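Esterase LipW (Mycobacterium marinum, PDB 3QH4) probably hydrolyses ester substrates with strict selectivity, as a mycobacterial member of the alpha/beta hydrolase fold. Local coordinates at residues 25-30 against 96-101; 29-34 against 223-228; 36-41 against 126-131. One frame throughout, in Å; residues are numbered along the deposited sequence.

Contact 1: residues 25-30 against 96-101; sequences ARIDFT and FALGNL
The outer part of the Phe29 ring, at CE1 and CZ, reaches Leu98 and Ala97 in the loop that leaves strand 85-91 of the alpha/beta hydrolase sheet. Just upstream of Phe96 the chain reads His-Ala-Gly-Gly, which resembles the HGGG oxyanion-hole sequence of the hormone-sensitive lipase family, so the N-terminal arm probably packs close to the active-site loop. From CB outward, Phe29 turns at a chi1 of -142°, well off a staggered value, and this swings the ring over to the loop. On one side CD1 lies 3.8 Å from CD1 of Ile27, two residues back. Next along, CE1 is 3.8 Å from Leu98 CD1, which sits at the ring edge near its plane, and 4.1 Å from Leu98 CG. At the tip, CZ meets Ala97 CB at 3.9 Å, and CE2 reaches the same methyl more loosely. The Phe29 and Leu98 side chains run alongside one another, pointing opposite ways, and Leu98 CD1 also has Ile27 CD1 at 4.4 Å. Across the two segments everything is apolar. Helix 216-227 adds Ala218 and Met222 around the phenyl ring, and Phe214 meets it edge-to-face. Beyond Phe29 the chain turns towards helix 31-56 through an Asx turn: Thr30 N donates to Asp28 OD1 at 3.1 Å and 169°, and Thr30 OG1 reaches that oxygen from the same face of the carboxylate.

Contact 2: residues 29-34 against 223-228; sequences FTAESI and WRHYLA
Ala31, in the first turn of helix 31-56, and His225, near the end of helix 216-227, make the closest backbone approach, with CA atoms 8.0 Å apart. The imidazole of His225 bridges that gap. With CG anti to its own carbonyl carbon (chi1 -58°), the ring points out of its helix, and NE2 donates to Phe29 O at 2.8 Å. The bond is nearly straight, 168° at the hydrogen, and the oxygen lies in the imidazole plane. It is met almost head-on, along the C=O axis. This one bond fixes the rotation of the imidazole and places the proton on NE2. Ile34 CD1 comes from the opposite direction to within 3.6 Å of His225 CD2. The same methyl lies 3.8 Å above the plane of the Phe29 ring, over its centre, and is therefore shared by both aromatic groups. The two rings themselves meet obliquely, with planes at 44°; Phe29 CD2 is 3.9 Å from His225 CD2. Thr30 is the N-cap of helix 31-56: its OG1 accepts weakly from Ser33 N while its own hydrogen goes to Asp28. Thr30 also touches Leu221 of helix 216-227, which lies between strands 189-193 and 250-255, where the hormone-sensitive lipase family commonly inserts cap helices. Two helices outside the central sheet are thus joined, and Tyr226 continues the packing by stacking on Phe96 of the loop after strand 85-91.

Contact 3: residues 36-41 against 126-131; sequences TIRESM and LAPEHP
Arg38 of helix 31-56 holds the loop that carries the Tyr-Arg-Leu-Ala-Pro-Glu sequence, which here ends at Glu129, between strand 118-122 and helix 134-148. The salt bridge is of the end-on, two-nitrogen kind. NH1 gives a hydrogen to Glu129 OE2 at 2.8 Å and 170°, while NH2 gives one to OE1 at 2.9 Å, on the syn lone pair. Guanidinium and carboxylate are nearly coplanar, their planes 30° apart, so each oxygen has its own nitrogen and neither group can turn easily about its last bonds. The arginine reaches this far because its chain is extended from CG to NE. Glu129 instead bends at chi2, 90°, which turns the carboxylate so that both oxygens face the guanidinium. With NE donating to Ala97 O in the neighbouring loop, this one side chain spans two loops. The distance from NH2 to Ala127 O is 2.9 Å. Apolar atoms flank the arginine: Leu126 CD1 is 4.0 Å from NE, its CB lies 3.8 Å from NH2, and Pro128 CD is a little farther from NH2. The loop itself is tightly folded, with a cis peptide before Pro128 and a backbone bond from His130 N to Leu126 O of 2.8 Å. Such a turn with a cis proline is consistent with the YRLAPE-type motif of hormone-sensitive lipase-like hydrolases, here gripped by an arginine of the first long helix.

Overall arrangement
All three contacts bind the N-terminal arm and helix 31-56 to other parts of the hydrolase, and their centres lie within 7 to 9 Å of one another. Contact 1 is the buried one and purely apolar across its segments. Contact 2 is partly buried, mixing a lone hydrogen bond with aromatic and methyl contacts. Contact 3, at the surface, relies on charge. Contacts 1 and 2 share Phe29 and Thr30, while contacts 2 and 3 use successive turns of helix 31-56. The partner segments also meet: Phe96 O pairs with Ala127 N, and Pro131 packs against Tyr226 and Ala228. Two post-strand loops and a probable cap helix thereby converge on one N-terminal element.

Contact 1: residues 25-30 against 96-101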
ATOM      1  N   ALA A  25      -2.851  -0.276  21.252  1.00 11.15           N
ATOM      2  CA  ALA A  25      -1.391  -0.335  21.453  1.00 10.96           C
ATOM      3  C   ALA A  25      -0.616   0.357  20.361  1.00 10.07           C
ATOM      4  O   ALA A  25      -0.987   0.309  19.181  1.00  9.97           O
ATOM      5  CB  ALA A  25      -0.915  -1.796  21.587  1.00 10.85           C
ATOM      6  N   ARG A  26       0.469   1.015  20.781  1.00 10.61           N
ATOM      7  CA  ARG A  26       1.484   1.485  19.840  1.00  9.68           C
ATOM      8  C   ARG A  26       2.256   0.293  19.288  1.00  9.82           C
ATOM      9  O   ARG A  26       2.388  -0.754  19.942  1.00 10.63           O
ATOM     10  CB  ARG A  26       2.476   2.417  20.529  1.00  8.83           C
ATOM     11  CG  ARG A  26       1.843   3.711  21.050  1.00  9.34           C
ATOM     12  CD  ARG A  26       2.871   4.519  21.830  1.00  9.56           C
ATOM     13  NE  ARG A  26       3.862   5.098  20.925  1.00 10.94           N
ATOM     14  CZ  ARG A  26       5.009   5.649  21.319  1.00 13.75           C
ATOM     15  NH1 ARG A  26       5.348   5.636  22.610  1.00 13.80           N
ATOM     16  NH2 ARG A  26       5.827   6.203  20.438  1.00 12.94           N
ATOM     17  N   ILE A  27       2.756   0.440  18.071  1.00  9.25           N
ATOM     18  CA  ILE A  27       3.714  -0.530  17.523  1.00  8.63           C
ATOM     19  C   ILE A  27       5.094  -0.218  18.081  1.00  9.42           C
ATOM     20  O   ILE A  27       5.380   0.917  18.472  1.00 10.12           O
ATOM     21  CB  ILE A  27       3.749  -0.461  15.967  1.00  8.16           C
ATOM     22  CG1 ILE A  27       4.378  -1.725  15.356  1.00  8.55           C
ATOM     23  CG2 ILE A  27       4.424   0.829  15.461  1.00  7.76           C
ATOM     24  CD1 ILE A  27       4.081  -1.845  13.854  1.00  8.64           C
ATOM     25  N   ASP A  28       5.951  -1.234  18.097  1.00  9.04           N
ATOM     26  CA  ASP A  28       7.362  -1.056  18.413  1.00  9.94           C
ATOM     27  C   ASP A  28       8.082  -1.454  17.122  1.00  8.88           C
ATOM     28  O   ASP A  28       7.971  -2.583  16.672  1.00  9.99           O
ATOM     29  CB  ASP A  28       7.703  -1.990  19.575  1.00 10.51           C
ATOM     30  CG  ASP A  28       9.176  -1.991  19.937  1.00 14.12           C
ATOM     31  OD1 ASP A  28      10.018  -1.464  19.178  1.00 14.29           O
ATOM     32  OD2 ASP A  28       9.486  -2.550  21.016  1.00 15.17           O
ATOM     33  N   PHE A  29       8.814  -0.516  16.521  1.00  8.89           N
ATOM     34  CA  PHE A  29       9.387  -0.796  15.197  1.00  7.75           C
ATOM     35  C   PHE A  29      10.899  -0.944  15.235  1.00  8.65           C
ATOM     36  O   PHE A  29      11.571  -0.717  14.239  1.00  8.22           O
ATOM     37  CB  PHE A  29       8.958   0.259  14.157  1.00  7.55           C
ATOM     38  CG  PHE A  29       8.674  -0.328  12.785  1.00  6.60           C
ATOM     39  CD1 PHE A  29       7.660  -1.252  12.623  1.00  8.62           C
ATOM     40  CD2 PHE A  29       9.409   0.078  11.663  1.00  8.48           C
ATOM     41  CE1 PHE A  29       7.384  -1.813  11.354  1.00  7.58           C
ATOM     42  CE2 PHE A  29       9.138  -0.470  10.379  1.00  8.25           C
ATOM     43  CZ  PHE A  29       8.110  -1.400  10.248  1.00  7.41           C
ATOM     44  N   THR A  30      11.431  -1.356  16.391  1.00 10.13           N
ATOM     45  CA  THR A  30      12.849  -1.754  16.444  1.00 11.23           C
ATOM     46  C   THR A  30      13.037  -3.051  15.662  1.00 12.04           C
ATOM     47  O   THR A  30      12.082  -3.797  15.459  1.00 10.93           O
ATOM     48  CB  THR A  30      13.340  -1.975  17.910  1.00 12.73           C
ATOM     49  OG1 THR A  30      12.561  -3.011  18.524  1.00 14.33           O
ATOM     50  CG2 THR A  30      13.254  -0.686  18.716  1.00 13.04           C
ATOM     51  N   PHE A  96       7.773  -1.456   5.128  1.00  5.99           N
ATOM     52  CA  PHE A  96       8.915  -2.054   4.377  1.00  5.40           C
ATOM     53  C   PHE A  96       9.553  -3.267   5.055  1.00  6.07           C
ATOM     54  O   PHE A  96      10.398  -3.914   4.423  1.00  6.76           O
ATOM     55  CB  PHE A  96      10.055  -1.053   4.036  1.00  5.38           C
ATOM     56  CG  PHE A  96       9.575   0.210   3.437  1.00  4.75           C
ATOM     57  CD1 PHE A  96       9.200   0.254   2.099  1.00  5.21           C
ATOM     58  CD2 PHE A  96       9.478   1.359   4.222  1.00  6.15           C
ATOM     59  CE1 PHE A  96       8.723   1.455   1.531  1.00  6.41           C
ATOM     60  CE2 PHE A  96       9.031   2.559   3.665  1.00  5.90           C
ATOM     61  CZ  PHE A  96       8.633   2.602   2.316  1.00  5.02           C
ATOM     62  N   ALA A  97       9.153  -3.545   6.297  1.00  6.34           N
ATOM     63  CA  ALA A  97       9.785  -4.595   7.118  1.00  7.08           C
ATOM     64  C   ALA A  97       8.887  -5.785   7.465  1.00  7.17           C
ATOM     65  O   ALA A  97       9.390  -6.836   7.929  1.00  7.63           O
ATOM     66  CB  ALA A  97      10.302  -3.974   8.399  1.00  7.99           C
ATOM     67  N   LEU A  98       7.570  -5.620   7.330  1.00  6.61           N
ATOM     68  CA  LEU A  98       6.624  -6.676   7.736  1.00  6.60           C
ATOM     69  C   LEU A  98       5.768  -7.135   6.575  1.00  6.85           C
ATOM     70  O   LEU A  98       5.601  -6.400   5.585  1.00  5.73           O
ATOM     71  CB  LEU A  98       5.666  -6.166   8.822  1.00  6.96           C
ATOM     72  CG  LEU A  98       6.268  -5.534  10.061  1.00  8.08           C
ATOM     73  CD1 LEU A  98       5.191  -4.901  10.939  1.00  8.31           C
ATOM     74  CD2 LEU A  98       6.995  -6.660  10.775  1.00  8.68           C
ATOM     75  N   GLY A  99       5.197  -8.335   6.713  1.00  6.49           N
ATOM     76  CA  GLY A  99       4.107  -8.748   5.837  1.00  7.06           C
ATOM     77  C   GLY A  99       4.471  -9.722   4.735  1.00  7.48           C
ATOM     78  O   GLY A  99       5.631 -10.084   4.553  1.00  7.46           O
ATOM     79  N   ASN A 100       3.438 -10.145   4.017  1.00  7.16           N
ATOM     80  CA  ASN A 100       3.530 -11.141   2.947  1.00  8.42           C
ATOM     81  C   ASN A 100       2.189 -11.091   2.184  1.00  7.68           C
ATOM     82  O   ASN A 100       1.457 -10.100   2.302  1.00  8.48           O
ATOM     83  CB  ASN A 100       3.820 -12.538   3.546  1.00  8.58           C
ATOM     84  CG  ASN A 100       2.694 -13.029   4.505  1.00 10.96           C
ATOM     85  OD1 ASN A 100       1.593 -12.463   4.548  1.00  9.16           O
ATOM     86  ND2 ASN A 100       2.985 -14.079   5.277  1.00  9.40           N
ATOM     87  N   LEU A 101       1.855 -12.130   1.421  1.00  8.09           N
ATOM     88  CA  LEU A 101       0.631 -12.124   0.607  1.00  7.99           C
ATOM     89  C   LEU A 101      -0.678 -12.137   1.413  1.00  8.17           C
ATOM     90  O   LEU A 101      -1.740 -11.823   0.873  1.00  7.91           O
ATOM     91  CB  LEU A 101       0.663 -13.285  -0.403  1.00  8.06           C
ATOM     92  CG  LEU A 101       1.837 -13.198  -1.395  1.00  8.05           C
ATOM     93  CD1 LEU A 101       1.882 -14.481  -2.271  1.00 10.43           C
ATOM     94  CD2 LEU A 101       1.754 -11.898  -2.251  1.00 10.19           C
TER

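Contact 2: residues 29-34 against 223-228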
ATOM      1  N   PHE A  29       8.814  -0.516  16.521  1.00  8.89           N
ATOM      2  CA  PHE A  29       9.387  -0.796  15.197  1.00  7.75           C
ATOM      3  C   PHE A  29      10.899  -0.944  15.235  1.00  8.65           C
ATOM      4  O   PHE A  29      11.571  -0.717  14.239  1.00  8.22           O
ATOM      5  CB  PHE A  29       8.958   0.259  14.157  1.00  7.55           C
ATOM      6  CG  PHE A  29       8.674  -0.328  12.785  1.00  6.60           C
ATOM      7  CD1 PHE A  29       7.660  -1.252  12.623  1.00  8.62           C
ATOM      8  CD2 PHE A  29       9.409   0.078  11.663  1.00  8.48           C
ATOM      9  CE1 PHE A  29       7.384  -1.813  11.354  1.00  7.58           C
ATOM     10  CE2 PHE A  29       9.138  -0.470  10.379  1.00  8.25           C
ATOM     11  CZ  PHE A  29       8.110  -1.400  10.248  1.00  7.41           C
ATOM     12  N   THR A  30      11.431  -1.356  16.391  1.00 10.13           N
ATOM     13  CA  THR A  30      12.849  -1.754  16.444  1.00 11.23           C
ATOM     14  C   THR A  30      13.037  -3.051  15.662  1.00 12.04           C
ATOM     15  O   THR A  30      12.082  -3.797  15.459  1.00 10.93           O
ATOM     16  CB  THR A  30      13.340  -1.975  17.910  1.00 12.73           C
ATOM     17  OG1 THR A  30      12.561  -3.011  18.524  1.00 14.33           O
ATOM     18  CG2 THR A  30      13.254  -0.686  18.716  1.00 13.04           C
ATOM     19  N   ALA A  31      14.266  -3.312  15.224  1.00 12.90           N
ATOM     20  CA  ALA A  31      14.585  -4.544  14.506  1.00 14.31           C
ATOM     21  C   ALA A  31      14.182  -5.808  15.276  1.00 13.94           C
ATOM     22  O   ALA A  31      13.580  -6.703  14.701  1.00 14.11           O
ATOM     23  CB  ALA A  31      16.077  -4.577  14.153  1.00 14.44           C
ATOM     24  N   GLU A  32      14.497  -5.879  16.570  1.00 14.92           N
ATOM     25  CA  GLU A  32      14.093  -7.031  17.401  1.00 14.44           C
ATOM     26  C   GLU A  32      12.584  -7.253  17.462  1.00 14.36           C
ATOM     27  O   GLU A  32      12.096  -8.399  17.381  1.00 14.22           O
ATOM     28  CB  GLU A  32      14.663  -6.896  18.826  1.00 16.14           C
ATOM     29  N   SER A  33      11.842  -6.149  17.610  1.00 12.93           N
ATOM     30  CA  SER A  33      10.395  -6.214  17.642  1.00 12.69           C
ATOM     31  C   SER A  33       9.831  -6.663  16.299  1.00 12.37           C
ATOM     32  O   SER A  33       8.881  -7.451  16.256  1.00 12.18           O
ATOM     33  CB  SER A  33       9.811  -4.857  18.075  1.00 12.09           C
ATOM     34  OG  SER A  33       8.391  -4.861  18.001  1.00 11.51           O
ATOM     35  N   ILE A  34      10.432  -6.173  15.206  1.00 12.13           N
ATOM     36  CA  ILE A  34      10.012  -6.565  13.857  1.00 11.43           C
ATOM     37  C   ILE A  34      10.016  -8.079  13.682  1.00 11.97           C
ATOM     38  O   ILE A  34       9.084  -8.639  13.157  1.00 11.74           O
ATOM     39  CB  ILE A  34      10.851  -5.832  12.770  1.00 11.54           C
ATOM     40  CG1 ILE A  34      10.311  -4.398  12.621  1.00 11.01           C
ATOM     41  CG2 ILE A  34      10.831  -6.570  11.427  1.00  9.71           C
ATOM     42  CD1 ILE A  34      11.281  -3.380  11.930  1.00  9.45           C
ATOM     43  N   TRP A 223      12.069   4.500   8.183  1.00  4.98           N
ATOM     44  CA  TRP A 223      12.897   5.090   7.129  1.00  5.86           C
ATOM     45  C   TRP A 223      14.338   4.660   7.343  1.00  5.90           C
ATOM     46  O   TRP A 223      15.081   4.385   6.362  1.00  5.70           O
ATOM     47  CB  TRP A 223      12.757   6.617   7.073  1.00  5.04           C
ATOM     48  CG  TRP A 223      11.540   7.028   6.322  1.00  5.86           C
ATOM     49  CD1 TRP A 223      10.408   7.633   6.820  1.00  7.59           C
ATOM     50  CD2 TRP A 223      11.348   6.884   4.927  1.00  6.41           C
ATOM     51  NE1 TRP A 223       9.509   7.839   5.796  1.00  4.41           N
ATOM     52  CE2 TRP A 223      10.070   7.400   4.621  1.00  4.19           C
ATOM     53  CE3 TRP A 223      12.142   6.366   3.885  1.00  6.62           C
ATOM     54  CZ2 TRP A 223       9.557   7.424   3.314  1.00  7.65           C
ATOM     55  CZ3 TRP A 223      11.627   6.380   2.573  1.00  7.09           C
ATOM     56  CH2 TRP A 223      10.342   6.907   2.304  1.00  5.23           C
ATOM     57  N   ARG A 224      14.759   4.572   8.610  1.00  6.84           N
ATOM     58  CA  ARG A 224      16.165   4.151   8.848  1.00  6.73           C
ATOM     59  C   ARG A 224      16.424   2.720   8.375  1.00  7.37           C
ATOM     60  O   ARG A 224      17.457   2.461   7.718  1.00  7.42           O
ATOM     61  CB  ARG A 224      16.584   4.352  10.323  1.00  7.19           C
ATOM     62  CG  ARG A 224      16.815   5.829  10.661  1.00 10.28           C
ATOM     63  CD  ARG A 224      17.851   5.999  11.780  1.00 18.56           C
ATOM     64  NE  ARG A 224      17.436   5.385  13.016  1.00 21.04           N
ATOM     65  CZ  ARG A 224      16.633   5.962  13.911  1.00 24.17           C
ATOM     66  NH1 ARG A 224      16.124   7.175  13.691  1.00 22.96           N
ATOM     67  NH2 ARG A 224      16.322   5.314  15.027  1.00 24.55           N
ATOM     68  N   HIS A 225      15.507   1.791   8.682  1.00  7.20           N
ATOM     69  CA  HIS A 225      15.706   0.381   8.278  1.00  7.64           C
ATOM     70  C   HIS A 225      15.719   0.241   6.756  1.00  7.21           C
ATOM     71  O   HIS A 225      16.494  -0.540   6.211  1.00  6.55           O
ATOM     72  CB  HIS A 225      14.580  -0.542   8.756  1.00  7.75           C
ATOM     73  CG  HIS A 225      14.377  -0.565  10.233  1.00  9.96           C
ATOM     74  ND1 HIS A 225      15.412  -0.614  11.139  1.00 14.61           N
ATOM     75  CD2 HIS A 225      13.235  -0.574  10.959  1.00 12.23           C
ATOM     76  CE1 HIS A 225      14.915  -0.617  12.365  1.00 15.62           C
ATOM     77  NE2 HIS A 225      13.596  -0.588  12.282  1.00 10.89           N
ATOM     78  N   TYR A 226      14.819   0.980   6.104  1.00  6.79           N
ATOM     79  CA  TYR A 226      14.617   0.915   4.666  1.00  5.61           C
ATOM     80  C   TYR A 226      15.792   1.510   3.904  1.00  6.42           C
ATOM     81  O   TYR A 226      16.249   0.920   2.924  1.00  6.32           O
ATOM     82  CB  TYR A 226      13.362   1.710   4.305  1.00  5.68           C
ATOM     83  CG  TYR A 226      12.971   1.599   2.861  1.00  5.67           C
ATOM     84  CD1 TYR A 226      12.834   0.351   2.253  1.00  4.20           C
ATOM     85  CD2 TYR A 226      12.710   2.732   2.106  1.00  5.09           C
ATOM     86  CE1 TYR A 226      12.469   0.231   0.919  1.00  5.94           C
ATOM     87  CE2 TYR A 226      12.332   2.629   0.770  1.00  4.00           C
ATOM     88  CZ  TYR A 226      12.181   1.376   0.191  1.00  4.90           C
ATOM     89  OH  TYR A 226      11.778   1.301  -1.126  1.00  6.12           O
ATOM     90  N   LEU A 227      16.257   2.687   4.336  1.00  5.78           N
ATOM     91  CA  LEU A 227      17.364   3.348   3.624  1.00  7.36           C
ATOM     92  C   LEU A 227      18.723   2.725   3.904  1.00  7.78           C
ATOM     93  O   LEU A 227      19.617   2.795   3.065  1.00  8.47           O
ATOM     94  CB  LEU A 227      17.400   4.840   3.921  1.00  6.85           C
ATOM     95  CG  LEU A 227      16.217   5.625   3.319  1.00  6.38           C
ATOM     96  CD1 LEU A 227      16.223   7.047   3.916  1.00  7.49           C
ATOM     97  CD2 LEU A 227      16.276   5.716   1.821  1.00 10.91           C
ATOM     98  N   ALA A 228      18.866   2.137   5.083  1.00  8.26           N
ATOM     99  CA  ALA A 228      20.119   1.490   5.522  1.00  8.94           C
ATOM    100  C   ALA A 228      21.349   2.361   5.187  1.00 10.11           C
ATOM    101  O   ALA A 228      22.307   1.898   4.530  1.00 10.46           O
ATOM    102  CB  ALA A 228      20.241   0.087   4.931  1.00  8.63           C
TER

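Contact 3: residues 36-41 against 126-131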
ATOM      1  N   THR A  36       9.556 -10.361  15.971  1.00 16.30           N
ATOM      2  CA  THR A  36       8.489 -10.950  16.760  1.00 17.91           C
ATOM      3  C   THR A  36       7.129 -10.679  16.112  1.00 16.18           C
ATOM      4  O   THR A  36       6.239 -11.536  16.122  1.00 16.13           O
ATOM      5  CB  THR A  36       8.523 -10.403  18.211  1.00 18.32           C
ATOM      6  OG1 THR A  36       9.815 -10.664  18.769  1.00 22.88           O
ATOM      7  CG2 THR A  36       7.500 -11.111  19.074  1.00 21.84           C
ATOM      8  N   ILE A  37       6.967  -9.477  15.563  1.00 14.29           N
ATOM      9  CA  ILE A  37       5.703  -9.112  14.911  1.00 13.66           C
ATOM     10  C   ILE A  37       5.471 -10.011  13.694  1.00 13.61           C
ATOM     11  O   ILE A  37       4.358 -10.500  13.492  1.00 13.93           O
ATOM     12  CB  ILE A  37       5.646  -7.623  14.495  1.00 12.26           C
ATOM     13  CG1 ILE A  37       5.735  -6.704  15.705  1.00 12.20           C
ATOM     14  CG2 ILE A  37       4.351  -7.313  13.697  1.00 12.43           C
ATOM     15  CD1 ILE A  37       5.996  -5.248  15.335  1.00 11.18           C
ATOM     16  N   ARG A  38       6.516 -10.244  12.900  1.00 14.11           N
ATOM     17  CA  ARG A  38       6.360 -11.070  11.689  1.00 13.99           C
ATOM     18  C   ARG A  38       5.690 -12.395  12.027  1.00 15.07           C
ATOM     19  O   ARG A  38       4.763 -12.830  11.355  1.00 14.81           O
ATOM     20  CB  ARG A  38       7.708 -11.367  11.046  1.00 14.43           C
ATOM     21  CG  ARG A  38       8.344 -10.139  10.410  1.00 11.94           C
ATOM     22  CD  ARG A  38       9.659 -10.493   9.772  1.00 11.77           C
ATOM     23  NE  ARG A  38      10.243  -9.344   9.060  1.00 10.60           N
ATOM     24  CZ  ARG A  38      11.546  -9.244   8.789  1.00 10.95           C
ATOM     25  NH1 ARG A  38      12.389 -10.224   9.141  1.00 11.83           N
ATOM     26  NH2 ARG A  38      12.012  -8.187   8.158  1.00 10.45           N
ATOM     27  N   GLU A  39       6.172 -13.030  13.087  1.00 15.73           N
ATOM     28  CA  GLU A  39       5.684 -14.363  13.445  1.00 17.17           C
ATOM     29  C   GLU A  39       4.208 -14.352  13.822  1.00 16.80           C
ATOM     30  O   GLU A  39       3.430 -15.167  13.330  1.00 17.63           O
ATOM     31  CB  GLU A  39       6.523 -14.934  14.582  1.00 17.88           C
ATOM     32  CG  GLU A  39       7.998 -15.196  14.181  1.00 22.29           C
ATOM     33  CD  GLU A  39       8.131 -16.089  12.936  1.00 30.16           C
ATOM     34  OE1 GLU A  39       7.526 -17.194  12.929  1.00 32.84           O
ATOM     35  OE2 GLU A  39       8.822 -15.674  11.960  1.00 31.60           O
ATOM     36  N   SER A  40       3.822 -13.423  14.691  1.00 17.07           N
ATOM     37  CA  SER A  40       2.448 -13.384  15.190  1.00 17.27           C
ATOM     38  C   SER A  40       1.460 -12.886  14.106  1.00 16.68           C
ATOM     39  O   SER A  40       0.374 -13.467  13.898  1.00 17.32           O
ATOM     40  CB  SER A  40       2.375 -12.548  16.471  1.00 18.12           C
ATOM     41  OG  SER A  40       2.933 -11.256  16.264  1.00 19.88           O
ATOM     42  N   MET A  41       1.855 -11.833  13.402  1.00 15.94           N
ATOM     43  CA  MET A  41       1.022 -11.230  12.357  1.00 14.94           C
ATOM     44  C   MET A  41       0.810 -12.227  11.214  1.00 14.94           C
ATOM     45  O   MET A  41      -0.314 -12.397  10.721  1.00 14.16           O
ATOM     46  CB  MET A  41       1.688  -9.941  11.850  1.00 15.65           C
ATOM     47  CG  MET A  41       0.977  -9.251  10.711  1.00 17.61           C
ATOM     48  SD  MET A  41       2.019  -7.825  10.262  1.00 24.58           S
ATOM     49  CE  MET A  41       1.597  -7.764   8.575  1.00 19.84           C
ATOM     50  N   LEU A 126      11.963  -7.805   2.228  1.00  5.97           N
ATOM     51  CA  LEU A 126      11.772  -6.932   3.413  1.00  5.61           C
ATOM     52  C   LEU A 126      13.046  -6.429   4.032  1.00  6.08           C
ATOM     53  O   LEU A 126      14.038  -7.128   4.106  1.00  7.60           O
ATOM     54  CB  LEU A 126      11.019  -7.693   4.518  1.00  6.04           C
ATOM     55  CG  LEU A 126       9.634  -8.238   4.133  1.00  5.29           C
ATOM     56  CD1 LEU A 126       9.061  -9.118   5.261  1.00  6.75           C
ATOM     57  CD2 LEU A 126       8.631  -7.118   3.731  1.00  5.33           C
ATOM     58  N   ALA A 127      12.974  -5.170   4.468  1.00  6.51           N
ATOM     59  CA  ALA A 127      13.979  -4.543   5.307  1.00  7.57           C
ATOM     60  C   ALA A 127      13.813  -5.077   6.735  1.00  7.82           C
ATOM     61  O   ALA A 127      12.736  -5.542   7.087  1.00  7.68           O
ATOM     62  CB  ALA A 127      13.759  -3.034   5.278  1.00  6.57           C
ATOM     63  N   PRO A 128      14.870  -5.000   7.569  1.00  9.66           N
ATOM     64  CA  PRO A 128      16.197  -4.466   7.286  1.00 10.74           C
ATOM     65  C   PRO A 128      17.113  -5.379   6.468  1.00 10.82           C
ATOM     66  O   PRO A 128      18.197  -4.925   6.072  1.00 11.78           O
ATOM     67  CB  PRO A 128      16.807  -4.268   8.692  1.00 11.01           C
ATOM     68  CG  PRO A 128      16.172  -5.256   9.506  1.00 12.63           C
ATOM     69  CD  PRO A 128      14.747  -5.413   8.983  1.00 10.43           C
ATOM     70  N   GLU A 129      16.714  -6.635   6.249  1.00 10.75           N
ATOM     71  CA  GLU A 129      17.567  -7.614   5.576  1.00 11.47           C
ATOM     72  C   GLU A 129      17.762  -7.241   4.105  1.00 11.14           C
ATOM     73  O   GLU A 129      18.839  -7.465   3.518  1.00 12.13           O
ATOM     74  CB  GLU A 129      16.977  -9.028   5.672  1.00 11.83           C
ATOM     75  CG  GLU A 129      16.841  -9.595   7.112  1.00 14.14           C
ATOM     76  CD  GLU A 129      15.491  -9.268   7.783  1.00 17.56           C
ATOM     77  OE1 GLU A 129      14.737  -8.413   7.263  1.00 13.72           O
ATOM     78  OE2 GLU A 129      15.181  -9.874   8.836  1.00 18.85           O
ATOM     79  N   HIS A 130      16.733  -6.640   3.522  1.00  9.86           N
ATOM     80  CA  HIS A 130      16.767  -6.271   2.122  1.00  9.40           C
ATOM     81  C   HIS A 130      16.270  -4.836   1.962  1.00  8.41           C
ATOM     82  O   HIS A 130      15.122  -4.610   1.604  1.00  9.20           O
ATOM     83  CB  HIS A 130      15.905  -7.234   1.295  1.00  9.04           C
ATOM     84  CG  HIS A 130      16.279  -8.668   1.473  1.00 10.76           C
ATOM     85  ND1 HIS A 130      17.417  -9.210   0.914  1.00 14.03           N
ATOM     86  CD2 HIS A 130      15.697  -9.665   2.180  1.00 13.09           C
ATOM     87  CE1 HIS A 130      17.513 -10.483   1.255  1.00 13.69           C
ATOM     88  NE2 HIS A 130      16.482 -10.789   2.019  1.00 13.06           N
ATOM     89  N   PRO A 131      17.146  -3.869   2.232  1.00  8.95           N
ATOM     90  CA  PRO A 131      16.734  -2.474   2.152  1.00  8.37           C
ATOM     91  C   PRO A 131      16.532  -1.984   0.722  1.00  6.90           C
ATOM     92  O   PRO A 131      16.721  -2.735  -0.268  1.00  7.12           O
ATOM     93  CB  PRO A 131      17.884  -1.714   2.840  1.00  9.57           C
ATOM     94  CG  PRO A 131      18.989  -2.641   3.009  1.00 11.22           C
ATOM     95  CD  PRO A 131      18.544  -4.036   2.684  1.00  9.20           C
TER